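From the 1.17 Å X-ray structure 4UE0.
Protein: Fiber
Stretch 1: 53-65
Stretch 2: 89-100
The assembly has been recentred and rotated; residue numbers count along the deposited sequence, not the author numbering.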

ATOM      1  N   TYR A  53     -11.945  -3.526 -17.903  1.00 12.31           N
ATOM      2  CA  TYR A  53     -12.019  -4.962 -18.135  1.00 13.17           C
ATOM      3  C   TYR A  53     -11.132  -5.329 -19.315  1.00 13.74           C
ATOM      4  O   TYR A  53     -10.823  -4.495 -20.174  1.00 14.21           O
ATOM      5  CB  TYR A  53     -13.474  -5.391 -18.378  1.00 13.93           C
ATOM      6  CG  TYR A  53     -14.114  -4.681 -19.508  1.00 13.84           C
ATOM      7  CD1 TYR A  53     -13.821  -5.016 -20.833  1.00 15.32           C
ATOM      8  CD2 TYR A  53     -14.962  -3.621 -19.280  1.00 15.64           C
ATOM      9  CE1 TYR A  53     -14.346  -4.307 -21.869  1.00 15.84           C
ATOM     10  CE2 TYR A  53     -15.537  -2.936 -20.339  1.00 16.98           C
ATOM     11  CZ  TYR A  53     -15.211  -3.280 -21.643  1.00 16.98           C
ATOM     12  OH  TYR A  53     -15.756  -2.570 -22.700  1.00 22.96           O
ATOM     13  N   PHE A  54     -10.750  -6.587 -19.375  1.00 13.90           N
ATOM     14  CA  PHE A  54      -9.875  -7.073 -20.406  1.00 15.79           C
ATOM     15  C   PHE A  54      -9.809  -8.591 -20.319  1.00 15.65           C
ATOM     16  O   PHE A  54     -10.218  -9.201 -19.335  1.00 17.19           O
ATOM     17  CB  PHE A  54      -8.468  -6.455 -20.266  1.00 16.33           C
ATOM     18  CG  PHE A  54      -7.809  -6.754 -18.952  1.00 15.81           C
ATOM     19  CD1 PHE A  54      -8.077  -5.974 -17.825  1.00 15.72           C
ATOM     20  CD2 PHE A  54      -6.935  -7.819 -18.846  1.00 17.28           C
ATOM     21  CE1 PHE A  54      -7.480  -6.268 -16.622  1.00 16.16           C
ATOM     22  CE2 PHE A  54      -6.332  -8.114 -17.659  1.00 17.81           C
ATOM     23  CZ  PHE A  54      -6.600  -7.343 -16.547  1.00 17.12           C
ATOM     24  N   GLN A  55      -9.255  -9.179 -21.358  1.00 17.43           N
ATOM     25  CA  GLN A  55      -9.113 -10.620 -21.424  1.00 19.70           C
ATOM     26  C   GLN A  55      -7.740 -10.983 -20.876  1.00 21.86           C
ATOM     27  O   GLN A  55      -6.707 -10.436 -21.292  1.00 23.89           O
ATOM     28  CB  GLN A  55      -9.337 -11.113 -22.847  1.00 24.41           C
ATOM     29  CG  GLN A  55      -9.642 -12.591 -22.974  1.00 29.20           C
ATOM     30  CD  GLN A  55     -10.023 -12.948 -24.395  1.00 33.75           C
ATOM     31  OE1 GLN A  55     -10.078 -12.083 -25.279  1.00 38.93           O
ATOM     32  NE2 GLN A  55     -10.293 -14.219 -24.625  1.00 41.06           N
ATOM     33  N   ALA A  56      -7.741 -11.900 -19.916  1.00 23.62           N
ATOM     34  CA  ALA A  56      -6.538 -12.221 -19.180  1.00 25.88           C
ATOM     35  C   ALA A  56      -5.710 -13.178 -19.930  1.00 28.61           C
ATOM     36  O   ALA A  56      -6.229 -14.053 -20.613  1.00 35.02           O
ATOM     37  CB  ALA A  56      -6.865 -12.825 -17.831  1.00 27.72           C
ATOM     38  N   ASP A  57      -4.411 -13.001 -19.722  1.00 36.09           N
ATOM     39  CA  ASP A  57      -3.375 -13.945 -20.084  1.00 36.67           C
ATOM     40  C   ASP A  57      -3.289 -15.066 -19.026  1.00 34.99           C
ATOM     41  O   ASP A  57      -3.793 -14.946 -17.891  1.00 36.14           O
ATOM     42  CB  ASP A  57      -2.033 -13.186 -20.154  1.00 37.05           C
ATOM     43  CG  ASP A  57      -1.778 -12.313 -18.900  1.00 36.86           C
ATOM     44  OD1 ASP A  57      -2.391 -11.242 -18.756  1.00 32.62           O
ATOM     45  OD2 ASP A  57      -0.967 -12.722 -18.067  1.00 38.74           O
ATOM     46  N   SER A  58      -2.610 -16.151 -19.393  1.00 39.57           N
ATOM     47  CA  SER A  58      -2.425 -17.302 -18.500  1.00 33.83           C
ATOM     48  C   SER A  58      -1.839 -16.937 -17.123  1.00 28.78           C
ATOM     49  O   SER A  58      -2.290 -17.454 -16.071  1.00 32.18           O
ATOM     50  CB  SER A  58      -1.503 -18.317 -19.185  1.00 30.45           C
ATOM     51  OG  SER A  58      -0.200 -17.771 -19.418  1.00 41.74           O
ATOM     52  N   GLY A  59      -0.821 -16.069 -17.150  1.00 26.34           N
ATOM     53  CA  GLY A  59      -0.126 -15.680 -15.934  1.00 26.29           C
ATOM     54  C   GLY A  59      -1.108 -15.048 -14.961  1.00 28.99           C
ATOM     55  O   GLY A  59      -1.260 -15.465 -13.817  1.00 28.92           O
ATOM     56  N   LEU A  60      -1.819 -14.046 -15.433  1.00 25.92           N
ATOM     57  CA  LEU A  60      -2.700 -13.307 -14.556  1.00 24.03           C
ATOM     58  C   LEU A  60      -3.871 -14.156 -14.084  1.00 21.37           C
ATOM     59  O   LEU A  60      -4.330 -14.074 -12.929  1.00 24.09           O
ATOM     60  CB  LEU A  60      -3.192 -12.094 -15.300  1.00 27.08           C
ATOM     61  CG  LEU A  60      -3.851 -11.013 -14.504  1.00 28.89           C
ATOM     62  CD1 LEU A  60      -3.073 -10.570 -13.261  1.00 24.80           C
ATOM     63  CD2 LEU A  60      -4.024  -9.854 -15.454  1.00 29.88           C
ATOM     64  N   GLU A  61      -4.387 -14.983 -14.977  1.00 23.46           N
ATOM     65  CA  GLU A  61      -5.502 -15.810 -14.584  1.00 21.74           C
ATOM     66  C   GLU A  61      -5.108 -16.702 -13.397  1.00 22.87           C
ATOM     67  O   GLU A  61      -5.988 -17.090 -12.625  1.00 25.58           O
ATOM     68  CB  GLU A  61      -5.982 -16.689 -15.723  1.00 27.45           C
ATOM     69  CG  GLU A  61      -6.928 -16.055 -16.723  1.00 34.60           C
ATOM     70  CD  GLU A  61      -7.515 -17.092 -17.664  1.00 41.17           C
ATOM     71  OE1 GLU A  61      -6.733 -17.686 -18.429  1.00 57.14           O
ATOM     72  OE2 GLU A  61      -8.738 -17.326 -17.634  1.00 38.46           O
ATOM     73  N   SER A  62      -3.810 -17.038 -13.266  1.00 22.98           N
ATOM     74  CA  SER A  62      -3.352 -18.007 -12.262  1.00 23.31           C
ATOM     75  C   SER A  62      -3.536 -17.538 -10.821  1.00 25.27           C
ATOM     76  O   SER A  62      -3.475 -18.371  -9.911  1.00 24.86           O
ATOM     77  CB  SER A  62      -1.891 -18.436 -12.536  1.00 26.23           C
ATOM     78  OG  SER A  62      -0.901 -17.448 -12.222  1.00 25.59           O
ATOM     79  N   ILE A  63      -3.750 -16.239 -10.595  1.00 22.61           N
ATOM     80  CA  ILE A  63      -3.875 -15.758  -9.230  1.00 19.68           C
ATOM     81  C   ILE A  63      -5.336 -15.769  -8.756  1.00 18.73           C
ATOM     82  O   ILE A  63      -5.614 -15.497  -7.572  1.00 22.30           O
ATOM     83  CB  ILE A  63      -3.245 -14.348  -9.017  1.00 18.73           C
ATOM     84  CG1 ILE A  63      -4.052 -13.247  -9.727  1.00 19.79           C
ATOM     85  CG2 ILE A  63      -1.773 -14.324  -9.413  1.00 22.36           C
ATOM     86  CD1 ILE A  63      -3.675 -11.857  -9.315  1.00 19.76           C
ATOM     87  N   PHE A  64      -6.272 -16.048  -9.667  1.00 21.20           N
ATOM     88  CA  PHE A  64      -7.698 -16.039  -9.321  1.00 21.69           C
ATOM     89  C   PHE A  64      -8.153 -17.441  -8.954  1.00 31.37           C
ATOM     90  O   PHE A  64      -8.895 -18.088  -9.674  1.00 42.74           O
ATOM     91  CB  PHE A  64      -8.561 -15.434 -10.451  1.00 24.43           C
ATOM     92  CG  PHE A  64      -8.324 -13.954 -10.663  1.00 19.62           C
ATOM     93  CD1 PHE A  64      -7.257 -13.525 -11.439  1.00 20.75           C
ATOM     94  CD2 PHE A  64      -9.137 -12.976 -10.062  1.00 20.09           C
ATOM     95  CE1 PHE A  64      -7.018 -12.199 -11.652  1.00 19.95           C
ATOM     96  CE2 PHE A  64      -8.882 -11.632 -10.271  1.00 18.48           C
ATOM     97  CZ  PHE A  64      -7.813 -11.247 -11.058  1.00 20.03           C
ATOM     98  N   VAL A  65      -7.674 -17.895  -7.806  1.00 36.54           N
ATOM     99  CA  VAL A  65      -7.921 -19.243  -7.317  1.00 32.03           C
ATOM    100  C   VAL A  65      -9.083 -19.243  -6.346  1.00 35.34           C
ATOM    101  O   VAL A  65      -9.818 -20.220  -6.264  1.00 42.86           O
ATOM    102  CB  VAL A  65      -6.657 -19.787  -6.608  1.00 35.15           C
ATOM    103  CG1 VAL A  65      -6.954 -21.026  -5.774  1.00 42.67           C
ATOM    104  CG2 VAL A  65      -5.577 -20.081  -7.642  1.00 38.98           C
ATOM    105  N   THR A  89     -12.269  -3.458  -6.720  1.00  9.84           N
ATOM    106  CA  THR A  89     -12.632  -4.879  -6.622  1.00 10.01           C
ATOM    107  C   THR A  89     -12.260  -5.542  -7.934  1.00  9.64           C
ATOM    108  O   THR A  89     -12.736  -5.105  -8.989  1.00 11.43           O
ATOM    109  CB  THR A  89     -14.139  -5.019  -6.333  1.00 11.53           C
ATOM    110  OG1 THR A  89     -14.454  -4.344  -5.092  1.00 12.16           O
ATOM    111  CG2 THR A  89     -14.517  -6.492  -6.203  1.00 13.13           C
ATOM    112  N   ILE A  90     -11.423  -6.563  -7.871  1.00 10.23           N
ATOM    113  CA  ILE A  90     -10.916  -7.217  -9.063  1.00 11.17           C
ATOM    114  C   ILE A  90     -11.351  -8.670  -9.059  1.00 12.19           C
ATOM    115  O   ILE A  90     -11.064  -9.427  -8.151  1.00 12.58           O
ATOM    116  CB  ILE A  90      -9.395  -7.148  -9.183  1.00 10.72           C
ATOM    117  CG1 ILE A  90      -8.855  -5.741  -8.908  1.00 10.55           C
ATOM    118  CG2 ILE A  90      -9.004  -7.619 -10.580  1.00 12.58           C
ATOM    119  CD1 ILE A  90      -8.433  -5.457  -7.467  1.00 11.24           C
ATOM    120  N   SER A  91     -12.131  -9.000 -10.080  1.00 12.74           N
ATOM    121  CA  SER A  91     -12.810 -10.291 -10.208  1.00 13.61           C
ATOM    122  C   SER A  91     -12.559 -10.885 -11.611  1.00 14.63           C
ATOM    123  O   SER A  91     -12.129 -10.168 -12.512  1.00 14.23           O
ATOM    124  CB  SER A  91     -14.318 -10.096  -9.966  1.00 16.44           C
ATOM    125  OG  SER A  91     -14.906  -9.168 -10.853  1.00 17.77           O
ATOM    126  N   LYS A  92     -12.813 -12.184 -11.742  1.00 17.60           N
ATOM    127  CA  LYS A  92     -12.679 -12.868 -13.011  1.00 17.79           C
ATOM    128  C   LYS A  92     -13.952 -13.665 -13.286  1.00 17.97           C
ATOM    129  O   LYS A  92     -14.502 -14.325 -12.392  1.00 21.48           O
ATOM    130  CB  LYS A  92     -11.472 -13.792 -12.975  1.00 20.69           C
ATOM    131  CG  LYS A  92     -11.195 -14.485 -14.288  1.00 25.49           C
ATOM    132  CD  LYS A  92      -9.847 -15.177 -14.297  1.00 30.02           C
ATOM    133  CE  LYS A  92      -9.922 -16.555 -13.684  1.00 35.37           C
ATOM    134  NZ  LYS A  92     -10.694 -17.498 -14.543  1.00 33.55           N
ATOM    135  N   LYS A  93     -14.422 -13.592 -14.528  1.00 18.54           N
ATOM    136  CA  LYS A  93     -15.451 -14.487 -15.045  1.00 19.20           C
ATOM    137  C   LYS A  93     -14.922 -14.997 -16.383  1.00 18.67           C
ATOM    138  O   LYS A  93     -14.657 -14.210 -17.285  1.00 19.05           O
ATOM    139  CB  LYS A  93     -16.800 -13.789 -15.191  1.00 21.06           C
ATOM    140  CG  LYS A  93     -17.863 -14.761 -15.681  1.00 24.09           C
ATOM    141  CD  LYS A  93     -19.250 -14.163 -15.868  1.00 25.83           C
ATOM    142  CE  LYS A  93     -20.246 -15.260 -16.271  1.00 30.49           C
ATOM    143  NZ  LYS A  93     -21.544 -14.802 -16.864  1.00 33.38           N
ATOM    144  N   GLN A  94     -14.741 -16.310 -16.473  1.00 19.72           N
ATOM    145  CA  GLN A  94     -14.057 -16.956 -17.590  1.00 20.55           C
ATOM    146  C   GLN A  94     -12.692 -16.308 -17.686  1.00 20.64           C
ATOM    147  O   GLN A  94     -12.003 -16.229 -16.678  1.00 24.37           O
ATOM    148  CB  GLN A  94     -14.901 -16.898 -18.865  1.00 21.61           C
ATOM    149  CG  GLN A  94     -16.259 -17.540 -18.643  1.00 23.86           C
ATOM    150  CD  GLN A  94     -17.124 -17.504 -19.864  1.00 35.34           C
ATOM    151  OE1 GLN A  94     -17.830 -16.521 -20.126  1.00 51.70           O
ATOM    152  NE2 GLN A  94     -17.068 -18.566 -20.633  1.00 47.03           N
ATOM    153  N   SER A  95     -12.316 -15.820 -18.850  1.00 19.98           N
ATOM    154  CA  SER A  95     -11.021 -15.210 -19.060  1.00 20.75           C
ATOM    155  C   SER A  95     -11.066 -13.680 -18.920  1.00 18.33           C
ATOM    156  O   SER A  95     -10.044 -13.032 -19.120  1.00 21.79           O
ATOM    157  CB  SER A  95     -10.478 -15.643 -20.428  1.00 21.19           C
ATOM    158  OG  SER A  95     -11.402 -15.315 -21.459  1.00 25.04           O
ATOM    159  N   ILE A  96     -12.214 -13.121 -18.530  1.00 15.94           N
ATOM    160  CA  ILE A  96     -12.380 -11.680 -18.466  1.00 15.98           C
ATOM    161  C   ILE A  96     -12.139 -11.213 -17.039  1.00 15.73           C
ATOM    162  O   ILE A  96     -12.850 -11.607 -16.120  1.00 15.04           O
ATOM    163  CB  ILE A  96     -13.795 -11.219 -18.889  1.00 17.18           C
ATOM    164  CG1 ILE A  96     -14.161 -11.691 -20.302  1.00 20.68           C
ATOM    165  CG2 ILE A  96     -13.910  -9.688 -18.800  1.00 17.59           C
ATOM    166  CD1 ILE A  96     -13.259 -11.154 -21.385  1.00 24.13           C
ATOM    167  N   ILE A  97     -11.142 -10.358 -16.874  1.00 14.84           N
ATOM    168  CA  ILE A  97     -10.887  -9.692 -15.602  1.00 13.87           C
ATOM    169  C   ILE A  97     -11.577  -8.337 -15.596  1.00 12.74           C
ATOM    170  O   ILE A  97     -11.473  -7.574 -16.573  1.00 13.02           O
ATOM    171  CB  ILE A  97      -9.375  -9.547 -15.366  1.00 15.82           C
ATOM    172  CG1 ILE A  97      -8.767 -10.952 -15.298  1.00 20.29           C
ATOM    173  CG2 ILE A  97      -9.093  -8.736 -14.093  1.00 14.94           C
ATOM    174  CD1 ILE A  97      -7.285 -11.029 -15.048  1.00 27.15           C
ATOM    175  N   SER A  98     -12.279  -8.037 -14.498  1.00 13.14           N
ATOM    176  CA  SER A  98     -12.932  -6.765 -14.281  1.00 12.87           C
ATOM    177  C   SER A  98     -12.377  -6.103 -13.019  1.00 11.27           C
ATOM    178  O   SER A  98     -12.337  -6.719 -11.954  1.00 13.01           O
ATOM    179  CB  SER A  98     -14.434  -6.974 -14.133  1.00 13.39           C
ATOM    180  OG  SER A  98     -14.993  -7.483 -15.331  1.00 16.03           O
ATOM    181  N   ILE A  99     -11.969  -4.849 -13.198  1.00 11.33           N
ATOM    182  CA  ILE A  99     -11.515  -3.973 -12.131  1.00 11.17           C
ATOM    183  C   ILE A  99     -12.615  -2.943 -11.953  1.00 10.60           C
ATOM    184  O   ILE A  99     -12.823  -2.088 -12.816  1.00 11.73           O
ATOM    185  CB  ILE A  99     -10.180  -3.273 -12.499  1.00 11.59           C
ATOM    186  CG1 ILE A  99      -9.074  -4.297 -12.791  1.00 12.61           C
ATOM    187  CG2 ILE A  99      -9.740  -2.342 -11.369  1.00 12.14           C
ATOM    188  CD1 ILE A  99      -7.844  -3.721 -13.433  1.00 14.17           C
ATOM    189  N   ASN A 100     -13.315  -3.034 -10.833  1.00 11.02           N
ATOM    190  CA  ASN A 100     -14.434  -2.153 -10.551  1.00 11.38           C
ATOM    191  C   ASN A 100     -14.075  -1.158  -9.496  1.00 10.78           C
ATOM    192  O   ASN A 100     -13.636  -1.542  -8.400  1.00 11.29           O
ATOM    193  CB  ASN A 100     -15.661  -2.951 -10.131  1.00 12.98           C
ATOM    194  CG  ASN A 100     -16.460  -3.380 -11.316  1.00 15.01           C
ATOM    195  OD1 ASN A 100     -17.133  -2.549 -11.949  1.00 17.95           O
ATOM    196  ND2 ASN A 100     -16.418  -4.653 -11.636  1.00 17.28           N
TER

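Strand 53-55 runs antiparallel to strand 96-100, with 160° between their N-to-C directions and a closest axis approach of 4.7 Å. At Tyr 53 the pairing is of the non-hydrogen-bonded kind: it sits opposite Ser 98, and its backbone contributes a CA-H...O contact, Tyr 53 CA to Ile 97 O at 3.1 Å. Tyr 53 CB meets Ile 96 CG2 at 4.3 Å, while the end of its side chain leads away.

Phe 54 supplies the reciprocal pair of hydrogen bonds. Phe 54 N donates to Ile 97 O at 3.1 Å (147° at the hydrogen), and Ile 97 N donates to Phe 54 O at 2.9 Å (149°). The side chains of this pair share a sheet face, and with chi1 at 59° (p) the Phe 54 ring lies against Ile 97: Ile 97 CB lies 4.1 Å from the centroid of the Phe 54 ring, 24° off the normal, a CH-pi contact over the face.

Gln 55 returns to the face of Tyr 53, opposite Ile 96, and Gln 55 CB packs 4.2 Å from Ile 96 CD1. The ladder closes one residue later, beyond the strand proper, where Ala 56 N donates to Ser 95 O at 2.7 Å and 171°, the shortest and straightest of the three hydrogen bonds between the stretches. Ser 95 belongs to the type II' turn from Lys 93 to Ile 96, so this bond ties the hairpin's turn to stretch 1. Ala 56 CB also presses on Ile 97 CD1 at 3.3 Å.

Asp 57 makes no direct contact with stretch 2, but it caps the helix that follows: Leu 60 N donates to Asp 57 OD2 at 3.1 Å and 155°. Leu 60 CG then lies 3.5 Å from Ile 97 CD1.

Glu 61 OE2 lies 3.7 Å from Lys 92 NZ, a long salt bridge, and 3.4 Å from Ser 95 CA. The same ammonium donates within its own stretch, Lys 92 NZ to Gln 94 O at 2.8 Å; with chi3 and chi4 of Lys 92 both p, the end of the chain folds back to the turn.

A type I turn from Glu 61 brings round Phe 64, whose CA-to-CB bond points toward stretch 2. Lys 92 CB stands over one face of the Phe 64 ring, 4.2 Å from the centroid and 27° off the normal. Phe 64 CZ meets Ile 90 CG2 at 3.8 Å, while Phe 64 CE1 touches Ile 97 CD1 at 3.6 Å. That methyl thus contacts Ala 56, Leu 60 and Phe 64 together.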